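Local coordinates for protein STU0660 (Streptococcus thermophilus, PDB 3ZTH) that is a large Csn2 protein that takes part in CRISPR-mediated bacterial immunity and probably binds DNA as a tetramer, at the interface of chains A and B and the interface of chains A and C. Sequence-based numbering; all coordinates share one arbitrary frame. Chains: chain A/B/C, STU0660.

Contact 1: the interface of chains A and B. Residues chain A 125, 128-129, 131; chain B 110-111.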
# COMPACT_ATOMS: atom_id res chain seq x y z
N ILE A 125 7.99 -29.11 -10.34
CA ILE A 125 6.83 -28.78 -9.52
C ILE A 125 5.75 -28.16 -10.40
O ILE A 125 4.56 -28.36 -10.16
CB ILE A 125 7.21 -27.83 -8.36
CG1 ILE A 125 8.16 -28.54 -7.39
CG2 ILE A 125 5.96 -27.39 -7.61
CD1 ILE A 125 8.58 -27.71 -6.20
N ALA A 128 4.21 -31.21 -12.76
CA ALA A 128 3.40 -32.09 -11.93
C ALA A 128 2.15 -31.37 -11.45
O ALA A 128 1.14 -31.99 -11.11
CB ALA A 128 4.21 -32.55 -10.73
N MSE A 129 2.22 -30.05 -11.44
CA MSE A 129 1.13 -29.22 -11.00
C MSE A 129 0.13 -28.97 -12.13
O MSE A 129 -1.08 -28.94 -11.92
CB MSE A 129 1.70 -27.90 -10.49
CG MSE A 129 0.78 -27.12 -9.61
SE MSE A 129 1.83 -26.22 -8.29
CE MSE A 129 1.32 -27.28 -6.75
N ARG A 131 -0.37 -31.01 -14.49
CA ARG A 131 -0.99 -32.29 -14.78
C ARG A 131 -2.27 -32.46 -13.99
O ARG A 131 -3.16 -33.21 -14.39
CB ARG A 131 -0.05 -33.46 -14.47
CG ARG A 131 1.00 -33.73 -15.54
CD ARG A 131 1.55 -35.15 -15.42
NE ARG A 131 2.17 -35.39 -14.12
CZ ARG A 131 3.41 -35.01 -13.79
NH1 ARG A 131 4.17 -34.36 -14.67
NH2 ARG A 131 3.88 -35.27 -12.58
N ASP B 110 3.87 -36.09 -4.70
CA ASP B 110 4.25 -35.80 -6.08
C ASP B 110 5.00 -34.48 -6.20
O ASP B 110 5.82 -34.30 -7.10
CB ASP B 110 2.98 -35.80 -6.95
CG ASP B 110 3.23 -35.31 -8.36
OD1 ASP B 110 3.30 -34.08 -8.56
OD2 ASP B 110 3.37 -36.16 -9.27
N ILE B 111 4.73 -33.56 -5.28
CA ILE B 111 5.37 -32.25 -5.28
C ILE B 111 6.20 -32.04 -4.01
O ILE B 111 7.36 -31.62 -4.08
CB ILE B 111 4.32 -31.13 -5.40
CG1 ILE B 111 3.66 -31.21 -6.78
CG2 ILE B 111 4.96 -29.77 -5.16
CD1 ILE B 111 2.52 -30.24 -6.99
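B:Ile111 packs against A:Ile125 and A:Met129 on the last turns of a chain A helix. B:Asp110, next to it, lies beside A:Ala128 and reaches A:Arg131. The patch is therefore apolar at one end and charged at the other.

B:Ile111 has more surface hidden than any other residue here. Its two branches do different jobs. CG2 meets CG2 of A:Ile125 at 3.6 Å, and the two side chains run at about a right angle. CG1 stands anti to the carbonyl carbon (chi1 -67°), which sends CD1 away from that pair and towards A:Met129. CD1 of B:Ile111 points at CE of A:Met129, but the modelled 3.2 Å is too short for two methyls. A:Met129 is modelled as selenomethionine. Its chain bends at chi2 and chi3 (chi3 -108°), and this turns CE back to the isoleucine, though the fine position of this end is doubtful.

B:Asp110 comes next in buried surface. The carboxylate carbon CG of B:Asp110 is 3.8 Å from the methyl CB of A:Ala128. One carboxylate oxygen is modelled too close to this methyl, so the exact pose of the group is doubtful. The other oxygen, OD2, forms a long salt bridge of 3.5 Å with NH2 of A:Arg131. The hydrogen bond between them is weak. OD2 lies at the guanidinium edge, in its plane, but the carboxylate itself is turned by 71° against that plane. One guanidinium face leans on CA of A:Ala128. This backing probably helps to orient the arginine. The charge pair adds some polar matching to a join that otherwise rests on methyl contacts.

The interface as a whole is two-fold symmetric, so a twin patch exists with the chains exchanged. In the fold, A:Ile125, A:Ala128 and A:Met129 belong to the C-terminal end of helix 109-130. A:Arg131 follows in the loop just after it. B:Asp110 and B:Ile111 are modelled as loop in chain B.

Contact 2: the interface of chains A and C. Residues chain A 315-316, 319, 331-333; chain C 345-346.
This is a two-fold symmetric interface between two copies of one protein, in which C:Leu346 inserts against A:Cys333 and A:Asn319. It links the C-terminal regions of chains A and C within the deposited four-copy assembly.

C:Leu346 is by far the most buried residue of the patch. Its backbone O accepts a nearly straight hydrogen bond of 2.8 Å from the backbone N of A:Cys333. The N-H points at a lone pair in the carbonyl plane. Beside this bond, CB of C:Leu346 packs on CB of A:Cys333 at 3.6 Å. The two branch ends then part. CD1 turns towards A:Ser315. CD2 of C:Leu346 comes in off the ND2 end of the A:Asn319 amide, above its plane on one side, 3.2 Å from ND2. The leucine and asparagine side chains meet at about a right angle.

A:Asn319 is fixed from its own chain. OD1 accepts from the backbone N of A:Ile331 at 2.8 Å, and ND2 donates to the O of A:Ile331 at 3.1 Å. The second bond is almost flat with the amide. Together they set the rotation of the side-chain amide and tie the loop at A:Ile331 to helix 312-324. ND2 also contacts water 1 at 2.9 Å, on the opposite side of the amide plane from the leucine methyl. This water is 2.8 Å from the backbone O of C:Phe345, so it bridges the chains.

The ring of C:Phe345 adds an apolar contact. CG is anti to the backbone N (chi1 178°), which swings the ring to A:Val316. There CD2 lies 3.7 Å from the CG1 methyl. Water 1 sits above one face of the ring, towards its rim.

C:Phe345 closes helix 339-345, and C:Leu346 is close to the end of the modelled chain. The site anchors this C-terminal tail on the neighbouring subunit and probably helps to hold the A-C pair together.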
# COMPACT_ATOMS: atom_id res chain seq x y z
N SER A 315 49.33 23.46 28.19
CA SER A 315 48.74 24.80 28.21
C SER A 315 49.61 25.74 27.40
O SER A 315 49.10 26.60 26.68
CB SER A 315 48.63 25.32 29.65
OG SER A 315 47.85 24.45 30.45
N VAL A 316 50.92 25.58 27.53
CA VAL A 316 51.85 26.41 26.80
C VAL A 316 51.72 26.15 25.30
O VAL A 316 51.54 27.09 24.52
CB VAL A 316 53.31 26.13 27.26
CG1 VAL A 316 54.31 26.86 26.37
CG2 VAL A 316 53.46 26.57 28.70
N ASN A 319 48.62 27.62 23.86
CA ASN A 319 48.73 29.06 23.68
C ASN A 319 49.53 29.41 22.44
O ASN A 319 49.13 30.28 21.66
CB ASN A 319 49.38 29.70 24.91
CG ASN A 319 48.41 29.86 26.06
OD1 ASN A 319 47.27 29.40 25.99
ND2 ASN A 319 48.86 30.50 27.13
N ILE A 331 45.30 30.37 27.79
CA ILE A 331 45.10 29.76 29.09
C ILE A 331 45.99 30.60 30.02
O ILE A 331 47.16 30.82 29.72
CB ILE A 331 45.56 28.29 29.07
CG1 ILE A 331 44.52 27.45 28.33
CG2 ILE A 331 45.80 27.78 30.49
CD1 ILE A 331 44.98 26.05 28.00
N ARG A 332 45.42 31.12 31.11
CA ARG A 332 46.20 31.93 32.04
C ARG A 332 46.73 31.10 33.20
O ARG A 332 46.05 30.20 33.71
CB ARG A 332 45.36 33.10 32.58
CG ARG A 332 45.30 34.35 31.70
CD ARG A 332 44.28 34.23 30.57
NE ARG A 332 44.13 35.49 29.84
CZ ARG A 332 43.35 35.67 28.77
NH1 ARG A 332 42.64 34.65 28.27
NH2 ARG A 332 43.29 36.86 28.19
N CYS A 333 47.95 31.41 33.61
CA CYS A 333 48.62 30.70 34.70
C CYS A 333 47.72 30.47 35.90
O CYS A 333 47.13 31.42 36.44
CB CYS A 333 49.85 31.49 35.13
SG CYS A 333 50.73 30.78 36.54
N PHE C 345 55.22 32.36 31.38
CA PHE C 345 54.80 32.46 29.99
C PHE C 345 53.27 32.52 29.92
O PHE C 345 52.70 33.07 28.98
CB PHE C 345 55.29 31.25 29.19
CG PHE C 345 54.85 31.27 27.76
CD1 PHE C 345 55.45 32.13 26.85
CD2 PHE C 345 53.81 30.45 27.33
CE1 PHE C 345 55.00 32.18 25.53
CE2 PHE C 345 53.36 30.49 26.02
CZ PHE C 345 53.96 31.36 25.12
N LEU C 346 52.62 31.95 30.93
CA LEU C 346 51.17 31.96 30.97
C LEU C 346 50.65 33.25 31.60
O LEU C 346 49.62 33.27 32.28
CB LEU C 346 50.67 30.74 31.76
CG LEU C 346 50.94 29.36 31.13
CD1 LEU C 346 50.33 28.28 32.00
CD2 LEU C 346 50.37 29.29 29.72
O HOH W 1 50.73 32.76 26.98

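The centres of contact 1 and contact 2 are about 86 Å apart, and they share no residues. Contact 1 uses the end of helix 109-130 of chain A, while contact 2 uses helix 312-324 and the loop at 331-333. Chain A thus meets two different neighbours through distant parts of its fold. Each interface is two-fold symmetric. Two such interfaces in one subunit fit a four-copy assembly, with contact 1 joining A to B and contact 2 joining A to C. Such a tetramer would suit a DNA-binding Csn2 protein, although no DNA contact is shown by either patch.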